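Long-range contact in deoxyribodipyrimidine photo-lyase (Oryza sativa Japonica Group, PDB 3UMV), which uses light to split cyclobutane pyrimidine dimers in ultraviolet-damaged DNA back into separate pyrimidines, with FAD as cofactor: residues P36-Q48 with V125-P139. Residues are numbered along the deposited sequence; the frame is centred on the assembly and turned at random.
Sequences PGGPVVYWMLRDQ and VQRLGASTLVADFSP. Unlike the reference sequence in segment 125-139: Gln126 (reference Arg).
The carboxylate of Asp136 is buried at the C-terminal ends of two parallel strands and takes hydrogen bonds from the backbone amides of Leu45, Arg46 and Asp47, just after strand 40-44. Asp136 OD1 accepts from Leu45 N on the syn side (3.0 Å), from Asp47 N above the carboxylate plane, and from Tyr42 OH on the anti side (2.7 Å), the phenol ring standing 81° to the carboxylate. Asp136 OD2 takes Arg46 N at 3.0 Å, and a water that also joins Trp43 O and Asp136 N. With CG between its backbone N and carbonyl carbon (chi1 53°), Asp136 turns this group towards the loop that follows strand 40-44; an alanine here would probably leave the three amides and the tyrosine hydroxyl without their acceptor and let the turn shift. Beyond it, the extended Arg46 sends NH1 edge-on to Phe137 O (3.1 Å), and NH1 also pairs with Asp328 of helix 310-333. Further back, strands 40-44 and 132-135 are neighbours in the sheet of the photolyase alpha/beta domain, bonded from Val41 N to Thr132 O, Val134 N to Val41 O and Trp43 N to Val134 O. Val41 CG2 packs on Leu128 CD1 (3.9 Å) and Ala130 CB, beside the Schellman motif at Gly129. Asp47 OD1 lies 3.8 Å from Asp136 OD1, yet Asp47 OD2 is bound by His169 and Arg49, and the amides and hydroxyl round Asp136 probably stabilise its charge.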
loop_
_atom_site.group_PDB
_atom_site.type_symbol
_atom_site.label_atom_id
_atom_site.label_comp_id
_atom_site.label_asym_id
_atom_site.label_seq_id
_atom_site.Cartn_x
_atom_site.Cartn_y
_atom_site.Cartn_z
ATOM N N PRO A 36 -8.674 -3.372 -34.386
ATOM C CA PRO A 36 -8.481 -2.102 -33.681
ATOM C C PRO A 36 -9.646 -1.158 -33.937
ATOM O O PRO A 36 -10.524 -1.470 -34.742
ATOM C CB PRO A 36 -7.205 -1.539 -34.314
ATOM C CG PRO A 36 -6.508 -2.725 -34.900
ATOM C CD PRO A 36 -7.603 -3.629 -35.363
ATOM N N GLY A 37 -9.648 -0.011 -33.269
ATOM C CA GLY A 37 -10.754 0.919 -33.376
ATOM C C GLY A 37 -11.653 0.809 -32.160
ATOM O O GLY A 37 -12.433 1.714 -31.875
ATOM N N GLY A 38 -11.537 -0.305 -31.442
ATOM C CA GLY A 38 -12.292 -0.502 -30.217
ATOM C C GLY A 38 -11.687 0.284 -29.061
ATOM O O GLY A 38 -10.480 0.515 -29.033
ATOM N N PRO A 39 -12.529 0.703 -28.108
ATOM C CA PRO A 39 -12.097 1.458 -26.925
ATOM C C PRO A 39 -10.974 0.768 -26.151
ATOM O O PRO A 39 -10.845 -0.458 -26.176
ATOM C CB PRO A 39 -13.360 1.507 -26.061
ATOM C CG PRO A 39 -14.504 1.410 -27.075
ATOM C CD PRO A 39 -13.987 0.491 -28.146
ATOM N N VAL A 40 -10.163 1.565 -25.467
ATOM C CA VAL A 40 -9.207 1.045 -24.506
ATOM C C VAL A 40 -9.764 1.320 -23.114
ATOM O O VAL A 40 -10.224 2.433 -22.834
ATOM C CB VAL A 40 -7.830 1.733 -24.644
ATOM C CG1 VAL A 40 -6.869 1.231 -23.554
ATOM C CG2 VAL A 40 -7.264 1.515 -26.060
ATOM N N VAL A 41 -9.747 0.306 -22.251
ATOM C CA VAL A 41 -10.251 0.459 -20.889
ATOM C C VAL A 41 -9.124 0.236 -19.897
ATOM O O VAL A 41 -8.459 -0.797 -19.951
ATOM C CB VAL A 41 -11.350 -0.565 -20.576
ATOM C CG1 VAL A 41 -11.818 -0.430 -19.118
ATOM C CG2 VAL A 41 -12.513 -0.406 -21.543
ATOM N N TYR A 42 -8.905 1.211 -19.010
ATOM C CA TYR A 42 -7.971 1.053 -17.907
ATOM C C TYR A 42 -8.762 0.651 -16.665
ATOM O O TYR A 42 -9.585 1.418 -16.156
ATOM C CB TYR A 42 -7.165 2.344 -17.663
ATOM C CG TYR A 42 -6.435 2.406 -16.333
ATOM C CD1 TYR A 42 -5.828 1.277 -15.784
ATOM C CD2 TYR A 42 -6.332 3.609 -15.629
ATOM C CE1 TYR A 42 -5.169 1.329 -14.559
ATOM C CE2 TYR A 42 -5.659 3.675 -14.397
ATOM C CZ TYR A 42 -5.073 2.538 -13.878
ATOM O OH TYR A 42 -4.400 2.596 -12.673
ATOM N N TRP A 43 -8.556 -0.589 -16.236
ATOM C CA TRP A 43 -9.120 -1.076 -14.991
ATOM C C TRP A 43 -8.215 -0.603 -13.857
ATOM O O TRP A 43 -7.168 -1.184 -13.598
ATOM C CB TRP A 43 -9.239 -2.609 -15.028
ATOM C CG TRP A 43 -9.660 -3.231 -13.714
ATOM C CD1 TRP A 43 -10.179 -2.584 -12.625
ATOM C CD2 TRP A 43 -9.567 -4.619 -13.347
ATOM N NE1 TRP A 43 -10.431 -3.481 -11.622
ATOM C CE2 TRP A 43 -10.061 -4.736 -12.033
ATOM C CE3 TRP A 43 -9.117 -5.774 -14.004
ATOM C CZ2 TRP A 43 -10.114 -5.967 -11.351
ATOM C CZ3 TRP A 43 -9.177 -7.003 -13.325
ATOM C CH2 TRP A 43 -9.671 -7.082 -12.018
ATOM N N MET A 44 -8.616 0.499 -13.228
ATOM C CA MET A 44 -7.895 1.079 -12.104
ATOM C C MET A 44 -8.181 0.282 -10.841
ATOM O O MET A 44 -9.340 0.046 -10.513
ATOM C CB MET A 44 -8.382 2.512 -11.910
ATOM C CG MET A 44 -7.722 3.258 -10.753
ATOM S SD MET A 44 -8.474 4.887 -10.564
ATOM C CE MET A 44 -7.630 5.841 -11.824
ATOM N N LEU A 45 -7.137 -0.117 -10.124
ATOM C CA LEU A 45 -7.323 -0.772 -8.840
ATOM C C LEU A 45 -6.356 -0.255 -7.797
ATOM O O LEU A 45 -6.776 0.375 -6.829
ATOM C CB LEU A 45 -7.245 -2.297 -8.970
ATOM C CG LEU A 45 -7.739 -3.070 -7.746
ATOM C CD1 LEU A 45 -8.246 -4.434 -8.207
ATOM C CD2 LEU A 45 -6.638 -3.209 -6.684
ATOM N N ARG A 46 -5.063 -0.503 -7.990
ATOM C CA ARG A 46 -4.083 -0.062 -6.995
ATOM C C ARG A 46 -3.746 1.416 -7.086
ATOM O O ARG A 46 -3.438 2.049 -6.070
ATOM C CB ARG A 46 -2.803 -0.887 -7.071
ATOM C CG ARG A 46 -1.928 -0.746 -5.823
ATOM C CD ARG A 46 -0.661 -1.535 -5.993
ATOM N NE ARG A 46 0.124 -1.608 -4.770
ATOM C CZ ARG A 46 1.272 -2.274 -4.699
ATOM N NH1 ARG A 46 1.723 -2.911 -5.777
ATOM N NH2 ARG A 46 1.955 -2.322 -3.566
ATOM N N ASP A 47 -3.805 1.983 -8.285
ATOM C CA ASP A 47 -3.276 3.332 -8.449
ATOM C C ASP A 47 -4.378 4.345 -8.734
ATOM O O ASP A 47 -4.660 4.689 -9.883
ATOM C CB ASP A 47 -2.168 3.321 -9.509
ATOM C CG ASP A 47 -0.987 2.447 -9.087
ATOM O OD1 ASP A 47 -0.907 1.301 -9.563
ATOM O OD2 ASP A 47 -0.174 2.882 -8.230
ATOM N N GLN A 48 -4.994 4.809 -7.647
ATOM C CA GLN A 48 -6.188 5.632 -7.694
ATOM C C GLN A 48 -5.861 7.112 -7.864
ATOM O O GLN A 48 -6.065 7.932 -6.950
ATOM C CB GLN A 48 -7.033 5.362 -6.454
ATOM C CG GLN A 48 -7.466 3.903 -6.383
ATOM C CD GLN A 48 -7.785 3.436 -4.979
ATOM O OE1 GLN A 48 -8.253 4.210 -4.140
ATOM N NE2 GLN A 48 -7.542 2.158 -4.719
ATOM N N VAL A 125 -16.127 -4.451 -20.806
ATOM C CA VAL A 125 -15.226 -4.589 -21.938
ATOM C C VAL A 125 -15.963 -5.158 -23.153
ATOM O O VAL A 125 -15.734 -4.729 -24.293
ATOM C CB VAL A 125 -13.995 -5.463 -21.569
ATOM C CG1 VAL A 125 -13.283 -5.956 -22.820
ATOM C CG2 VAL A 125 -13.039 -4.689 -20.665
ATOM N N GLN A 126 -16.873 -6.099 -22.909
ATOM C CA GLN A 126 -17.631 -6.721 -24.000
ATOM C C GLN A 126 -18.746 -5.837 -24.559
ATOM O O GLN A 126 -18.961 -5.819 -25.768
ATOM C CB GLN A 126 -18.171 -8.091 -23.579
ATOM C CG GLN A 126 -17.074 -9.131 -23.449
ATOM C CD GLN A 126 -17.570 -10.452 -22.908
ATOM O OE1 GLN A 126 -17.378 -10.760 -21.730
ATOM N NE2 GLN A 126 -18.191 -11.252 -23.767
ATOM N N ARG A 127 -19.441 -5.100 -23.692
ATOM C CA ARG A 127 -20.488 -4.179 -24.146
ATOM C C ARG A 127 -19.891 -3.103 -25.058
ATOM O O ARG A 127 -20.491 -2.719 -26.062
ATOM C CB ARG A 127 -21.193 -3.501 -22.967
ATOM C CG ARG A 127 -22.119 -4.395 -22.164
ATOM C CD ARG A 127 -23.094 -3.564 -21.320
ATOM N NE ARG A 127 -22.414 -2.672 -20.381
ATOM C CZ ARG A 127 -21.984 -3.048 -19.182
ATOM N NH1 ARG A 127 -21.378 -2.179 -18.378
ATOM N NH2 ARG A 127 -22.151 -4.302 -18.790
ATOM N N LEU A 128 -18.705 -2.621 -24.694
ATOM C CA LEU A 128 -18.056 -1.529 -25.408
ATOM C C LEU A 128 -17.361 -2.009 -26.668
ATOM O O LEU A 128 -16.939 -1.201 -27.495
ATOM C CB LEU A 128 -17.001 -0.874 -24.511
ATOM C CG LEU A 128 -17.419 -0.142 -23.252
ATOM C CD1 LEU A 128 -16.167 0.373 -22.513
ATOM C CD2 LEU A 128 -18.375 0.988 -23.578
ATOM N N GLY A 129 -17.211 -3.322 -26.799
ATOM C CA GLY A 129 -16.384 -3.873 -27.852
ATOM C C GLY A 129 -14.953 -3.375 -27.743
ATOM O O GLY A 129 -14.366 -2.954 -28.738
ATOM N N ALA A 130 -14.400 -3.432 -26.533
ATOM C CA ALA A 130 -13.053 -2.928 -26.265
ATOM C C ALA A 130 -11.990 -3.743 -26.995
ATOM O O ALA A 130 -12.128 -4.953 -27.176
ATOM C CB ALA A 130 -12.768 -2.899 -24.749
ATOM N N SER A 131 -10.935 -3.064 -27.424
ATOM C CA SER A 131 -9.813 -3.723 -28.076
ATOM C C SER A 131 -8.814 -4.187 -27.029
ATOM O O SER A 131 -8.248 -5.272 -27.134
ATOM C CB SER A 131 -9.129 -2.757 -29.035
ATOM O OG SER A 131 -8.655 -1.623 -28.332
ATOM N N THR A 132 -8.594 -3.353 -26.019
ATOM C CA THR A 132 -7.610 -3.665 -24.990
ATOM C C THR A 132 -8.090 -3.328 -23.583
ATOM O O THR A 132 -8.688 -2.281 -23.359
ATOM C CB THR A 132 -6.278 -2.932 -25.254
ATOM O OG1 THR A 132 -5.862 -3.171 -26.606
ATOM C CG2 THR A 132 -5.185 -3.424 -24.299
ATOM N N LEU A 133 -7.820 -4.231 -22.646
ATOM C CA LEU A 133 -7.974 -3.952 -21.226
ATOM C C LEU A 133 -6.586 -3.780 -20.624
ATOM O O LEU A 133 -5.724 -4.633 -20.808
ATOM C CB LEU A 133 -8.688 -5.119 -20.534
ATOM C CG LEU A 133 -8.753 -5.092 -19.001
ATOM C CD1 LEU A 133 -9.678 -3.998 -18.521
ATOM C CD2 LEU A 133 -9.211 -6.445 -18.467
ATOM N N VAL A 134 -6.365 -2.677 -19.915
ATOM C CA VAL A 134 -5.096 -2.462 -19.223
ATOM C C VAL A 134 -5.334 -2.523 -17.725
ATOM O O VAL A 134 -6.193 -1.830 -17.210
ATOM C CB VAL A 134 -4.486 -1.091 -19.563
ATOM C CG1 VAL A 134 -3.162 -0.896 -18.797
ATOM C CG2 VAL A 134 -4.301 -0.961 -21.079
ATOM N N ALA A 135 -4.576 -3.350 -17.016
ATOM C CA ALA A 135 -4.694 -3.369 -15.555
ATOM C C ALA A 135 -3.418 -2.852 -14.909
ATOM O O ALA A 135 -2.359 -2.901 -15.526
ATOM C CB ALA A 135 -5.015 -4.774 -15.055
ATOM N N ASP A 136 -3.523 -2.345 -13.683
ATOM C CA ASP A 136 -2.340 -2.031 -12.893
ATOM C C ASP A 136 -1.922 -3.253 -12.064
ATOM O O ASP A 136 -2.483 -4.345 -12.227
ATOM C CB ASP A 136 -2.477 -0.715 -12.066
ATOM C CG ASP A 136 -3.740 -0.673 -11.175
ATOM O OD1 ASP A 136 -4.338 0.424 -11.021
ATOM O OD2 ASP A 136 -4.106 -1.715 -10.587
ATOM N N PHE A 137 -0.901 -3.094 -11.230
ATOM C CA PHE A 137 -0.280 -4.240 -10.568
ATOM C C PHE A 137 -0.287 -4.205 -9.055
ATOM O O PHE A 137 0.075 -3.199 -8.441
ATOM C CB PHE A 137 1.185 -4.416 -11.002
ATOM C CG PHE A 137 1.936 -5.386 -10.133
ATOM C CD1 PHE A 137 2.730 -4.930 -9.093
ATOM C CD2 PHE A 137 1.792 -6.755 -10.315
ATOM C CE1 PHE A 137 3.410 -5.834 -8.262
ATOM C CE2 PHE A 137 2.453 -7.665 -9.492
ATOM C CZ PHE A 137 3.263 -7.194 -8.453
ATOM N N SER A 138 -0.680 -5.330 -8.465
ATOM C CA SER A 138 -0.513 -5.572 -7.029
ATOM C C SER A 138 -0.168 -7.035 -6.828
ATOM O O SER A 138 -0.706 -7.893 -7.518
ATOM C CB SER A 138 -1.807 -5.271 -6.269
ATOM O OG SER A 138 -1.722 -5.816 -4.958
ATOM N N PRO A 139 0.728 -7.335 -5.873
ATOM C CA PRO A 139 1.080 -8.736 -5.628
ATOM C C PRO A 139 0.130 -9.429 -4.650
ATOM O O PRO A 139 0.286 -10.624 -4.377
ATOM C CB PRO A 139 2.478 -8.630 -4.993
ATOM C CG PRO A 139 2.455 -7.314 -4.267
ATOM C CD PRO A 139 1.594 -6.400 -5.124
HETATM O O HOH W 1 -7.783 0.344 -29.702
HETATM O O HOH W 2 -6.016 -3.186 -12.102
HETATM O O HOH W 3 0.503 -0.797 -10.136
#